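Beta-phenylalanine aminotransferase (Variovorax paradoxus, PDB 4AO9) probably transfers the amino group of beta-phenylalanine to a keto-acid acceptor, using pyridoxal-5'-phosphate as cofactor. Local coordinates at residues A[287-295]-A[324-335]; A[365-373]-A[380-388]. All blocks are in the same frame, centred on the assembly; numbering follows the deposited sequence.

Contact 1: A[287-295]-A[324-335]; sequences KYIGGGMSF and NVMTMAAGYAGL. With PLP (pyridoxal-5'-phosphate), chain C.
T327, in the first turn of helix 325-337, meets the 287-295 loop with both branches. Its CB is 3.7 Å from S294 O. OG1, set beside its own backbone N and anti to the carbonyl carbon (chi1 -62°), donates to S294 O at 3.0 Å, in the carbonyl plane. The same OG1 accepts from N324 ND2 and from a water, 2.7 Å away, that also bonds S294 OG, giving the hydroxyl three partners. The methyl CG2 lies 3.2 Å from the same S294 O and 3.7 Å from CD1 at the edge of the F295 ring. N324 is the helix N-cap: its OD1 accepts T327 N at 2.8 Å. In this class III aminotransferase the loop begins at K287, whose NZ is covalently joined to C4A of pyridoxal phosphate. G290 to M293 form a type I' turn, and the helix packs against it; glycines let the backbones close in, with I289 O 3.2 Å from G331 CA. M293 CG rests on A330 CB at 3.5 Å. Further along the helix, L335 puts CD1 against I289 CG2 and CD2 against Y288 CE2, the Y288 hydroxyl being bonded to S265.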
ATOM      1  N   LYS A 287      10.414   2.912  -0.259  1.00  9.79           N
ATOM      2  CA  LYS A 287      11.230   2.709   0.959  1.00 11.17           C
ATOM      3  C   LYS A 287      11.564   4.072   1.645  1.00 12.02           C
ATOM      4  O   LYS A 287      10.653   4.743   2.136  1.00 14.20           O
ATOM      5  CB  LYS A 287      12.386   1.736   0.668  1.00 11.66           C
ATOM      6  CG  LYS A 287      11.729   0.328   0.533  1.00 13.27           C
ATOM      7  CD  LYS A 287      12.746  -0.796   0.641  1.00 14.89           C
ATOM      8  CE  LYS A 287      12.146  -2.205   0.506  1.00 14.63           C
ATOM      9  NZ  LYS A 287      12.296  -2.694  -0.885  1.00 15.76           N
ATOM     10  N   TYR A 288      12.822   4.493   1.663  1.00 11.48           N
ATOM     11  CA  TYR A 288      13.227   5.638   2.500  1.00 11.84           C
ATOM     12  C   TYR A 288      12.664   7.007   2.103  1.00 12.07           C
ATOM     13  O   TYR A 288      12.723   7.955   2.887  1.00 12.39           O
ATOM     14  CB  TYR A 288      14.758   5.743   2.520  1.00 11.40           C
ATOM     15  CG  TYR A 288      15.284   6.288   1.205  1.00 12.32           C
ATOM     16  CD1 TYR A 288      15.434   5.452   0.098  1.00 14.01           C
ATOM     17  CD2 TYR A 288      15.578   7.649   1.051  1.00 12.70           C
ATOM     18  CE1 TYR A 288      15.870   5.946  -1.115  1.00 13.84           C
ATOM     19  CE2 TYR A 288      16.031   8.155  -0.169  1.00 12.39           C
ATOM     20  CZ  TYR A 288      16.176   7.288  -1.241  1.00 13.12           C
ATOM     21  OH  TYR A 288      16.591   7.788  -2.447  1.00 12.94           O
ATOM     22  N   ILE A 289      12.159   7.133   0.880  1.00 12.25           N
ATOM     23  CA  ILE A 289      11.701   8.431   0.393  1.00 13.00           C
ATOM     24  C   ILE A 289      10.547   9.000   1.235  1.00 13.24           C
ATOM     25  O   ILE A 289      10.394  10.215   1.328  1.00 14.55           O
ATOM     26  CB  ILE A 289      11.376   8.387  -1.134  1.00 12.89           C
ATOM     27  CG1 ILE A 289      12.625   8.034  -1.961  1.00 15.36           C
ATOM     28  CG2 ILE A 289      10.785   9.706  -1.609  1.00 12.63           C
ATOM     29  CD1 ILE A 289      13.527   9.216  -2.309  1.00 18.90           C
ATOM     30  N   GLY A 290       9.764   8.127   1.882  1.00 12.57           N
ATOM     31  CA  GLY A 290       8.703   8.563   2.782  1.00 12.57           C
ATOM     32  C   GLY A 290       9.121   8.820   4.219  1.00 12.59           C
ATOM     33  O   GLY A 290       8.274   8.868   5.103  1.00 11.84           O
ATOM     34  N   GLY A 291      10.422   8.974   4.448  1.00 12.97           N
ATOM     35  CA  GLY A 291      10.943   9.309   5.777  1.00 13.60           C
ATOM     36  C   GLY A 291      10.818   8.205   6.806  1.00 13.98           C
ATOM     37  O   GLY A 291      10.936   8.455   8.012  1.00 14.78           O
ATOM     38  N   GLY A 292      10.586   6.985   6.332  1.00 14.25           N
ATOM     39  CA  GLY A 292      10.338   5.840   7.194  1.00 14.60           C
ATOM     40  C   GLY A 292       8.867   5.496   7.332  1.00 14.57           C
ATOM     41  O   GLY A 292       8.517   4.492   7.947  1.00 15.66           O
ATOM     42  N   MET A 293       8.001   6.318   6.739  1.00 13.53           N
ATOM     43  CA  MET A 293       6.566   6.078   6.737  1.00 12.84           C
ATOM     44  C   MET A 293       6.158   5.333   5.460  1.00 12.54           C
ATOM     45  O   MET A 293       6.887   5.366   4.474  1.00 12.24           O
ATOM     46  CB  MET A 293       5.807   7.417   6.808  1.00 13.19           C
ATOM     47  CG  MET A 293       6.245   8.353   7.938  1.00 14.61           C
ATOM     48  SD  MET A 293       5.891   7.685   9.571  1.00 16.64           S
ATOM     49  CE  MET A 293       4.109   7.516   9.506  1.00 19.17           C
ATOM     50  N   SER A 294       4.993   4.688   5.478  1.00 12.35           N
ATOM     51  CA  SER A 294       4.445   4.004   4.295  1.00 12.24           C
ATOM     52  C   SER A 294       4.526   4.925   3.091  1.00 11.40           C
ATOM     53  O   SER A 294       4.130   6.095   3.165  1.00 11.78           O
ATOM     54  CB  SER A 294       2.982   3.639   4.528  1.00 12.67           C
ATOM     55  OG  SER A 294       2.195   4.811   4.692  1.00 16.13           O
ATOM     56  N   PHE A 295       5.064   4.422   1.986  1.00 10.15           N
ATOM     57  CA  PHE A 295       5.318   5.294   0.843  1.00  9.04           C
ATOM     58  C   PHE A 295       5.649   4.534  -0.424  1.00  8.22           C
ATOM     59  O   PHE A 295       6.311   3.490  -0.369  1.00  8.85           O
ATOM     60  CB  PHE A 295       6.515   6.213   1.155  1.00  9.49           C
ATOM     61  CG  PHE A 295       6.929   7.068  -0.002  1.00 10.24           C
ATOM     62  CD1 PHE A 295       6.328   8.305  -0.199  1.00 10.97           C
ATOM     63  CD2 PHE A 295       7.906   6.636  -0.901  1.00 11.12           C
ATOM     64  CE1 PHE A 295       6.680   9.098  -1.280  1.00 12.93           C
ATOM     65  CE2 PHE A 295       8.246   7.419  -2.008  1.00 13.28           C
ATOM     66  CZ  PHE A 295       7.636   8.650  -2.182  1.00 13.17           C
ATOM     67  N   ASN A 324      -1.137  11.185   2.484  1.00  8.57           N
ATOM     68  CA  ASN A 324      -1.347  11.459   3.901  1.00  8.79           C
ATOM     69  C   ASN A 324      -0.286  12.397   4.454  1.00  8.90           C
ATOM     70  O   ASN A 324       0.886  12.288   4.098  1.00  8.79           O
ATOM     71  CB  ASN A 324      -1.441  10.163   4.702  1.00  8.99           C
ATOM     72  CG  ASN A 324      -0.103   9.566   5.001  1.00  9.33           C
ATOM     73  OD1 ASN A 324       0.583   9.969   5.951  1.00 11.64           O
ATOM     74  ND2 ASN A 324       0.283   8.568   4.201  1.00 10.11           N
ATOM     75  N   VAL A 325      -0.704  13.324   5.313  1.00  9.31           N
ATOM     76  CA  VAL A 325       0.194  14.382   5.759  1.00 10.44           C
ATOM     77  C   VAL A 325       1.396  13.900   6.548  1.00 10.51           C
ATOM     78  O   VAL A 325       2.440  14.549   6.536  1.00 10.72           O
ATOM     79  CB  VAL A 325      -0.530  15.495   6.563  1.00 10.49           C
ATOM     80  CG1 VAL A 325      -1.467  16.277   5.674  1.00 12.18           C
ATOM     81  CG2 VAL A 325      -1.240  14.928   7.788  1.00 12.99           C
ATOM     82  N   MET A 326       1.265  12.766   7.234  1.00 10.68           N
ATOM     83  CA  MET A 326       2.396  12.273   8.019  1.00 11.18           C
ATOM     84  C   MET A 326       3.538  11.797   7.124  1.00 10.80           C
ATOM     85  O   MET A 326       4.690  12.163   7.341  1.00 11.47           O
ATOM     86  CB  MET A 326       1.927  11.185   8.980  1.00 11.68           C
ATOM     87  CG  MET A 326       1.021  11.760  10.072  1.00 13.05           C
ATOM     88  SD  MET A 326       0.106  10.492  10.944  1.00 13.42           S
ATOM     89  CE  MET A 326       1.438   9.719  11.866  1.00 17.33           C
ATOM     90  N   THR A 327       3.210  10.998   6.115  1.00 10.00           N
ATOM     91  CA  THR A 327       4.193  10.592   5.105  1.00  9.83           C
ATOM     92  C   THR A 327       4.783  11.795   4.370  1.00  9.37           C
ATOM     93  O   THR A 327       5.995  11.876   4.187  1.00  9.23           O
ATOM     94  CB  THR A 327       3.584   9.605   4.083  1.00 10.06           C
ATOM     95  OG1 THR A 327       3.174   8.412   4.778  1.00 12.19           O
ATOM     96  CG2 THR A 327       4.589   9.242   2.971  1.00 11.11           C
ATOM     97  N   MET A 328       3.935  12.727   3.955  1.00  9.10           N
ATOM     98  CA  MET A 328       4.412  13.897   3.208  1.00  9.47           C
ATOM     99  C   MET A 328       5.385  14.716   4.059  1.00  9.10           C
ATOM    100  O   MET A 328       6.418  15.169   3.562  1.00 10.11           O
ATOM    101  CB  MET A 328       3.250  14.779   2.739  1.00  9.54           C
ATOM    102  CG  MET A 328       2.215  14.086   1.833  1.00 10.42           C
ATOM    103  SD  MET A 328       2.782  13.482   0.229  1.00 11.04           S
ATOM    104  CE  MET A 328       3.116  11.752   0.567  1.00 10.43           C
ATOM    105  N   ALA A 329       5.059  14.892   5.338  1.00  9.43           N
ATOM    106  CA  ALA A 329       5.924  15.638   6.252  1.00  9.79           C
ATOM    107  C   ALA A 329       7.231  14.888   6.517  1.00  9.74           C
ATOM    108  O   ALA A 329       8.318  15.478   6.459  1.00 10.28           O
ATOM    109  CB  ALA A 329       5.187  15.916   7.557  1.00 10.09           C
ATOM    110  N   ALA A 330       7.134  13.591   6.797  1.00  9.56           N
ATOM    111  CA  ALA A 330       8.323  12.811   7.151  1.00  9.85           C
ATOM    112  C   ALA A 330       9.275  12.706   5.970  1.00  9.93           C
ATOM    113  O   ALA A 330      10.494  12.845   6.124  1.00 10.03           O
ATOM    114  CB  ALA A 330       7.932  11.417   7.629  1.00  9.68           C
ATOM    115  N   GLY A 331       8.723  12.467   4.785  1.00  9.09           N
ATOM    116  CA  GLY A 331       9.542  12.357   3.587  1.00  9.62           C
ATOM    117  C   GLY A 331      10.319  13.633   3.321  1.00  9.94           C
ATOM    118  O   GLY A 331      11.525  13.593   3.063  1.00 10.13           O
ATOM    119  N   TYR A 332       9.628  14.770   3.379  1.00 10.00           N
ATOM    120  CA  TYR A 332      10.280  16.041   3.104  1.00 10.42           C
ATOM    121  C   TYR A 332      11.360  16.356   4.140  1.00 10.67           C
ATOM    122  O   TYR A 332      12.464  16.776   3.773  1.00 11.07           O
ATOM    123  CB  TYR A 332       9.244  17.164   3.029  1.00 10.49           C
ATOM    124  CG  TYR A 332       9.824  18.489   2.611  1.00 11.89           C
ATOM    125  CD1 TYR A 332       9.927  18.823   1.266  1.00 14.23           C
ATOM    126  CD2 TYR A 332      10.263  19.406   3.566  1.00 14.39           C
ATOM    127  CE1 TYR A 332      10.461  20.035   0.869  1.00 16.31           C
ATOM    128  CE2 TYR A 332      10.809  20.623   3.180  1.00 15.62           C
ATOM    129  CZ  TYR A 332      10.899  20.926   1.831  1.00 17.20           C
ATOM    130  OH  TYR A 332      11.430  22.138   1.444  1.00 19.16           O
ATOM    131  N   ALA A 333      11.051  16.141   5.417  1.00 10.93           N
ATOM    132  CA  ALA A 333      12.025  16.367   6.478  1.00 11.12           C
ATOM    133  C   ALA A 333      13.260  15.488   6.300  1.00 11.39           C
ATOM    134  O   ALA A 333      14.391  15.957   6.416  1.00 11.58           O
ATOM    135  CB  ALA A 333      11.394  16.132   7.827  1.00 11.43           C
ATOM    136  N   GLY A 334      13.050  14.212   5.995  1.00 11.02           N
ATOM    137  CA  GLY A 334      14.162  13.280   5.851  1.00 11.03           C
ATOM    138  C   GLY A 334      15.089  13.649   4.710  1.00 11.30           C
ATOM    139  O   GLY A 334      16.316  13.674   4.871  1.00 11.91           O
ATOM    140  N   LEU A 335      14.507  13.953   3.557  1.00 11.45           N
ATOM    141  CA  LEU A 335      15.307  14.238   2.374  1.00 11.90           C
ATOM    142  C   LEU A 335      16.032  15.578   2.431  1.00 11.99           C
ATOM    143  O   LEU A 335      17.125  15.714   1.862  1.00 12.99           O
ATOM    144  CB  LEU A 335      14.459  14.131   1.105  1.00 11.92           C
ATOM    145  CG  LEU A 335      13.898  12.729   0.826  1.00 12.44           C
ATOM    146  CD1 LEU A 335      12.924  12.773  -0.338  1.00 15.69           C
ATOM    147  CD2 LEU A 335      15.000  11.711   0.573  1.00 13.71           C
TER
HETATM  148  N1  PLP C1267      10.919  -2.928  -5.769  1.00  8.34           N
HETATM  149  C2  PLP C1267      12.100  -3.017  -5.158  1.00  8.62           C
HETATM  150  C2A PLP C1267      13.348  -2.997  -6.044  1.00 10.22           C
HETATM  151  C3  PLP C1267      12.170  -3.108  -3.765  1.00 10.24           C
HETATM  152  O3  PLP C1267      13.291  -3.180  -3.229  1.00 13.15           O
HETATM  153  C4  PLP C1267      11.011  -3.115  -2.971  1.00 10.83           C
HETATM  154  C4A PLP C1267      11.033  -3.191  -1.432  1.00 14.84           C
HETATM  155  C5  PLP C1267       9.788  -3.053  -3.676  1.00  8.01           C
HETATM  156  C6  PLP C1267       9.782  -2.960  -5.068  1.00  8.33           C
HETATM  157  C5A PLP C1267       8.437  -3.077  -2.935  1.00  9.58           C
HETATM  158  O4P PLP C1267       8.164  -2.019  -2.116  1.00  8.23           O
HETATM  159  P   PLP C1267       7.083  -2.254  -0.945  1.00  9.08           P
HETATM  160  O1P PLP C1267       7.685  -3.332   0.034  1.00  9.42           O
HETATM  161  O2P PLP C1267       5.754  -2.797  -1.580  1.00  9.24           O
HETATM  162  O3P PLP C1267       6.860  -0.911  -0.336  1.00  9.12           O
HETATM  163  O   HOH W   1       2.107   6.928   6.762  1.00 21.36           O

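Contact 2: A[365-373]-A[380-388]; sequences EGVAMQFTG and AHFVQGDVR
Q370 and H381 form an antiparallel hydrogen-bonded pair, with Q370 N to H381 O at 3.0 Å and H381 N to Q370 O at 2.8 Å, and F371 with A380 is the non-hydrogen-bonded pair beside it. Q370 makes the largest contribution. With CG between the backbone N and the carbonyl carbon (chi1 63°), its extended chain reaches the 383-387 loop, where NE2 gives straight bonds to G385 O (2.8 Å), in that carbonyl's plane, and to V383 O (3.0 Å), from 51° above it. Both acceptors lie in the Q370 amide plane. Water links OE1 to V387 N, so both ends of the amide are engaged and its rotation is fixed. M369 lies alongside F382, pointing the same way: SD approaches CE1 of F382 at 3.6 Å in an oblique Met-aromatic contact, and CE touches CZ and CE1. A380 CB sits off-centre over one face of the F371 ring, 4.1 Å from its centroid. T372 OG1 is at the edge of the H381 imidazole, in its plane, and both T372 OG1 and H381 NE2 bond G234 O. Helix 341-365 covers M369, Q370 and F371; helix 398-410, A380; helix 429-445, F382. The whole is the open end of the beta hairpin 370-374 with 377-381.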
ATOM      1  N   GLU A 365      41.745 -14.933   2.784  1.00 22.76           N
ATOM      2  CA  GLU A 365      41.505 -16.172   3.522  1.00 22.90           C
ATOM      3  C   GLU A 365      41.255 -17.385   2.625  1.00 22.28           C
ATOM      4  O   GLU A 365      41.186 -18.515   3.111  1.00 22.67           O
ATOM      5  CB  GLU A 365      40.342 -15.990   4.509  1.00 23.14           C
ATOM      6  CG  GLU A 365      40.601 -14.973   5.622  1.00 25.73           C
ATOM      7  CD  GLU A 365      41.792 -15.328   6.489  1.00 29.96           C
ATOM      8  OE1 GLU A 365      41.941 -16.518   6.848  1.00 31.60           O
ATOM      9  OE2 GLU A 365      42.582 -14.412   6.808  1.00 32.10           O
ATOM     10  N   GLY A 366      41.085 -17.148   1.327  1.00 21.46           N
ATOM     11  CA  GLY A 366      40.892 -18.231   0.360  1.00 20.88           C
ATOM     12  C   GLY A 366      39.534 -18.905   0.375  1.00 20.53           C
ATOM     13  O   GLY A 366      39.368 -19.994  -0.178  1.00 21.21           O
ATOM     14  N   VAL A 367      38.551 -18.255   0.994  1.00 19.50           N
ATOM     15  CA  VAL A 367      37.201 -18.819   1.062  1.00 18.92           C
ATOM     16  C   VAL A 367      36.354 -18.393  -0.137  1.00 18.04           C
ATOM     17  O   VAL A 367      36.541 -17.305  -0.688  1.00 18.53           O
ATOM     18  CB  VAL A 367      36.471 -18.466   2.389  1.00 19.10           C
ATOM     19  CG1 VAL A 367      37.118 -19.198   3.554  1.00 19.68           C
ATOM     20  CG2 VAL A 367      36.453 -16.955   2.631  1.00 18.69           C
ATOM     21  N   ALA A 368      35.435 -19.265  -0.543  1.00 17.54           N
ATOM     22  CA  ALA A 368      34.448 -18.920  -1.564  1.00 17.20           C
ATOM     23  C   ALA A 368      33.314 -18.125  -0.906  1.00 17.19           C
ATOM     24  O   ALA A 368      32.229 -18.646  -0.629  1.00 17.53           O
ATOM     25  CB  ALA A 368      33.922 -20.164  -2.255  1.00 17.57           C
ATOM     26  N   MET A 369      33.622 -16.863  -0.634  1.00 16.39           N
ATOM     27  CA  MET A 369      32.713 -15.926   0.004  1.00 15.98           C
ATOM     28  C   MET A 369      33.036 -14.554  -0.575  1.00 15.54           C
ATOM     29  O   MET A 369      34.200 -14.211  -0.790  1.00 16.47           O
ATOM     30  CB  MET A 369      32.894 -15.951   1.526  1.00 15.99           C
ATOM     31  CG  MET A 369      31.855 -15.155   2.311  1.00 16.37           C
ATOM     32  SD  MET A 369      32.221 -15.165   4.081  1.00 17.86           S
ATOM     33  CE  MET A 369      30.763 -14.312   4.688  1.00 16.97           C
ATOM     34  N   GLN A 370      31.997 -13.783  -0.869  1.00 14.48           N
ATOM     35  CA  GLN A 370      32.188 -12.449  -1.411  1.00 13.80           C
ATOM     36  C   GLN A 370      30.980 -11.593  -1.067  1.00 13.32           C
ATOM     37  O   GLN A 370      29.947 -12.103  -0.639  1.00 13.41           O
ATOM     38  CB  GLN A 370      32.369 -12.503  -2.927  1.00 13.92           C
ATOM     39  CG  GLN A 370      31.160 -13.034  -3.676  1.00 14.06           C
ATOM     40  CD  GLN A 370      31.392 -13.015  -5.159  1.00 14.39           C
ATOM     41  OE1 GLN A 370      31.405 -11.955  -5.784  1.00 14.73           O
ATOM     42  NE2 GLN A 370      31.593 -14.188  -5.733  1.00 14.92           N
ATOM     43  N   PHE A 371      31.134 -10.290  -1.253  1.00 12.63           N
ATOM     44  CA  PHE A 371      30.044  -9.347  -1.074  1.00 12.49           C
ATOM     45  C   PHE A 371      29.837  -8.605  -2.381  1.00 12.22           C
ATOM     46  O   PHE A 371      30.769  -8.008  -2.916  1.00 12.83           O
ATOM     47  CB  PHE A 371      30.370  -8.377   0.061  1.00 12.38           C
ATOM     48  CG  PHE A 371      30.318  -9.009   1.425  1.00 12.79           C
ATOM     49  CD1 PHE A 371      31.351  -9.846   1.867  1.00 13.38           C
ATOM     50  CD2 PHE A 371      29.228  -8.785   2.270  1.00 12.97           C
ATOM     51  CE1 PHE A 371      31.295 -10.443   3.127  1.00 14.92           C
ATOM     52  CE2 PHE A 371      29.178  -9.368   3.537  1.00 13.71           C
ATOM     53  CZ  PHE A 371      30.210 -10.201   3.965  1.00 14.78           C
ATOM     54  N   THR A 372      28.622  -8.686  -2.913  1.00 11.65           N
ATOM     55  CA  THR A 372      28.262  -7.989  -4.148  1.00 11.45           C
ATOM     56  C   THR A 372      27.431  -6.752  -3.827  1.00 11.29           C
ATOM     57  O   THR A 372      26.780  -6.700  -2.785  1.00 11.51           O
ATOM     58  CB  THR A 372      27.480  -8.909  -5.126  1.00 11.87           C
ATOM     59  OG1 THR A 372      26.313  -9.445  -4.485  1.00 12.00           O
ATOM     60  CG2 THR A 372      28.357 -10.064  -5.588  1.00 12.59           C
ATOM     61  N   GLY A 373      27.465  -5.761  -4.707  1.00 11.02           N
ATOM     62  CA  GLY A 373      26.589  -4.603  -4.565  1.00 11.17           C
ATOM     63  C   GLY A 373      27.219  -3.303  -5.004  1.00 11.50           C
ATOM     64  O   GLY A 373      28.215  -3.299  -5.744  1.00 12.24           O
ATOM     65  N   ALA A 380      26.237 -10.733   1.195  1.00 11.65           N
ATOM     66  CA  ALA A 380      27.150 -11.870   1.328  1.00 12.72           C
ATOM     67  C   ALA A 380      26.673 -13.013   0.437  1.00 13.62           C
ATOM     68  O   ALA A 380      25.473 -13.302   0.376  1.00 14.23           O
ATOM     69  CB  ALA A 380      27.208 -12.325   2.776  1.00 12.69           C
ATOM     70  N   HIS A 381      27.606 -13.658  -0.262  1.00 13.76           N
ATOM     71  CA  HIS A 381      27.303 -14.857  -1.045  1.00 14.56           C
ATOM     72  C   HIS A 381      28.418 -15.867  -0.865  1.00 15.13           C
ATOM     73  O   HIS A 381      29.592 -15.509  -0.925  1.00 16.29           O
ATOM     74  CB  HIS A 381      27.162 -14.543  -2.539  1.00 14.11           C
ATOM     75  CG  HIS A 381      26.057 -13.583  -2.859  1.00 14.55           C
ATOM     76  ND1 HIS A 381      24.726 -13.899  -2.703  1.00 17.65           N
ATOM     77  CD2 HIS A 381      26.092 -12.317  -3.337  1.00 13.92           C
ATOM     78  CE1 HIS A 381      23.986 -12.863  -3.060  1.00 14.93           C
ATOM     79  NE2 HIS A 381      24.790 -11.892  -3.452  1.00 14.14           N
ATOM     80  N   PHE A 382      28.044 -17.123  -0.651  1.00 15.62           N
ATOM     81  CA  PHE A 382      29.024 -18.207  -0.549  1.00 16.23           C
ATOM     82  C   PHE A 382      29.255 -18.869  -1.904  1.00 16.80           C
ATOM     83  O   PHE A 382      28.879 -20.016  -2.139  1.00 17.21           O
ATOM     84  CB  PHE A 382      28.618 -19.199   0.536  1.00 16.47           C
ATOM     85  CG  PHE A 382      28.639 -18.600   1.907  1.00 16.16           C
ATOM     86  CD1 PHE A 382      29.837 -18.495   2.615  1.00 17.13           C
ATOM     87  CD2 PHE A 382      27.474 -18.089   2.469  1.00 16.36           C
ATOM     88  CE1 PHE A 382      29.867 -17.920   3.878  1.00 17.69           C
ATOM     89  CE2 PHE A 382      27.490 -17.514   3.727  1.00 16.59           C
ATOM     90  CZ  PHE A 382      28.684 -17.423   4.435  1.00 16.62           C
ATOM     91  N   VAL A 383      29.863 -18.095  -2.793  1.00 17.30           N
ATOM     92  CA  VAL A 383      30.175 -18.534  -4.145  1.00 18.49           C
ATOM     93  C   VAL A 383      31.448 -17.815  -4.602  1.00 19.22           C
ATOM     94  O   VAL A 383      31.733 -16.697  -4.159  1.00 19.02           O
ATOM     95  CB  VAL A 383      28.974 -18.276  -5.108  1.00 18.36           C
ATOM     96  CG1 VAL A 383      28.860 -16.796  -5.478  1.00 18.72           C
ATOM     97  CG2 VAL A 383      29.071 -19.145  -6.351  1.00 19.75           C
ATOM     98  N   GLN A 384      32.227 -18.478  -5.454  1.00 20.61           N
ATOM     99  CA  GLN A 384      33.402 -17.863  -6.066  1.00 21.73           C
ATOM    100  C   GLN A 384      33.059 -17.378  -7.477  1.00 21.21           C
ATOM    101  O   GLN A 384      32.150 -17.910  -8.125  1.00 21.59           O
ATOM    102  CB  GLN A 384      34.590 -18.848  -6.074  1.00 22.64           C
ATOM    103  CG  GLN A 384      35.922 -18.320  -6.659  1.00 26.35           C
ATOM    104  CD  GLN A 384      36.397 -17.001  -6.046  1.00 30.62           C
ATOM    105  OE1 GLN A 384      36.717 -16.053  -6.769  1.00 33.33           O
ATOM    106  NE2 GLN A 384      36.442 -16.936  -4.712  1.00 31.32           N
ATOM    107  N   GLY A 385      33.766 -16.348  -7.927  1.00 21.34           N
ATOM    108  CA  GLY A 385      33.639 -15.858  -9.299  1.00 20.82           C
ATOM    109  C   GLY A 385      32.651 -14.719  -9.457  1.00 20.74           C
ATOM    110  O   GLY A 385      32.089 -14.229  -8.477  1.00 20.50           O
ATOM    111  N   ASP A 386      32.433 -14.305 -10.701  1.00 20.27           N
ATOM    112  CA  ASP A 386      31.533 -13.199 -10.999  1.00 19.90           C
ATOM    113  C   ASP A 386      30.079 -13.583 -10.761  1.00 18.96           C
ATOM    114  O   ASP A 386      29.614 -14.634 -11.214  1.00 19.32           O
ATOM    115  CB  ASP A 386      31.732 -12.728 -12.449  1.00 20.52           C
ATOM    116  CG  ASP A 386      33.084 -12.071 -12.674  1.00 22.68           C
ATOM    117  OD1 ASP A 386      33.717 -11.619 -11.696  1.00 25.40           O
ATOM    118  OD2 ASP A 386      33.512 -12.003 -13.850  1.00 27.10           O
ATOM    119  N   VAL A 387      29.366 -12.737 -10.023  1.00 17.52           N
ATOM    120  CA  VAL A 387      27.929 -12.913  -9.857  1.00 16.56           C
ATOM    121  C   VAL A 387      27.221 -11.916 -10.774  1.00 16.30           C
ATOM    122  O   VAL A 387      27.277 -10.694 -10.553  1.00 16.36           O
ATOM    123  CB  VAL A 387      27.489 -12.717  -8.394  1.00 16.14           C
ATOM    124  CG1 VAL A 387      25.971 -12.812  -8.267  1.00 15.57           C
ATOM    125  CG2 VAL A 387      28.162 -13.751  -7.480  1.00 16.00           C
ATOM    126  N   ARG A 388      26.583 -12.447 -11.814  1.00 15.89           N
ATOM    127  CA  ARG A 388      25.910 -11.616 -12.812  1.00 15.96           C
ATOM    128  C   ARG A 388      24.395 -11.766 -12.823  1.00 15.17           C
ATOM    129  O   ARG A 388      23.697 -10.887 -13.331  1.00 14.93           O
ATOM    130  CB  ARG A 388      26.475 -11.911 -14.202  1.00 16.20           C
ATOM    131  CG  ARG A 388      27.906 -11.416 -14.387  1.00 18.82           C
ATOM    132  CD  ARG A 388      27.947  -9.888 -14.477  1.00 23.86           C
ATOM    133  NE  ARG A 388      29.297  -9.385 -14.721  1.00 26.91           N
ATOM    134  CZ  ARG A 388      30.181  -9.093 -13.769  1.00 28.51           C
ATOM    135  NH1 ARG A 388      29.874  -9.246 -12.486  1.00 29.71           N
ATOM    136  NH2 ARG A 388      31.384  -8.648 -14.106  1.00 28.98           N
TER
HETATM  137  O   HOH W   2      37.858 -15.701  -2.434  1.00 20.48           O
HETATM  138  O   HOH W   3      30.778 -10.862  -8.316  1.00 13.52           O

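Overall arrangement
Following the chain from the N terminus, contact 1 is reached after strand 282-286 of the seven-stranded mixed sheet, where its loop begins; strand 296-300 and helix 302-305 follow before helix 325-337 returns to close it. That contact ties the cofactor lysine's loop to the helix, close to the second subunit, which packs on M293 and M326. Helix 341-365 then carries the chain to contact 2, which closes a much shorter loop around the hairpin turn between strands 370-374 and 377-381, part of a separate three-stranded sheet. The two contacts are in series, neither nesting nor crossing. The centres of contact 1 and contact 2 are about 35 Å apart, on opposite sides of the chain's centre. The nearest atoms of contact 1 and contact 2 are about 15 Å apart.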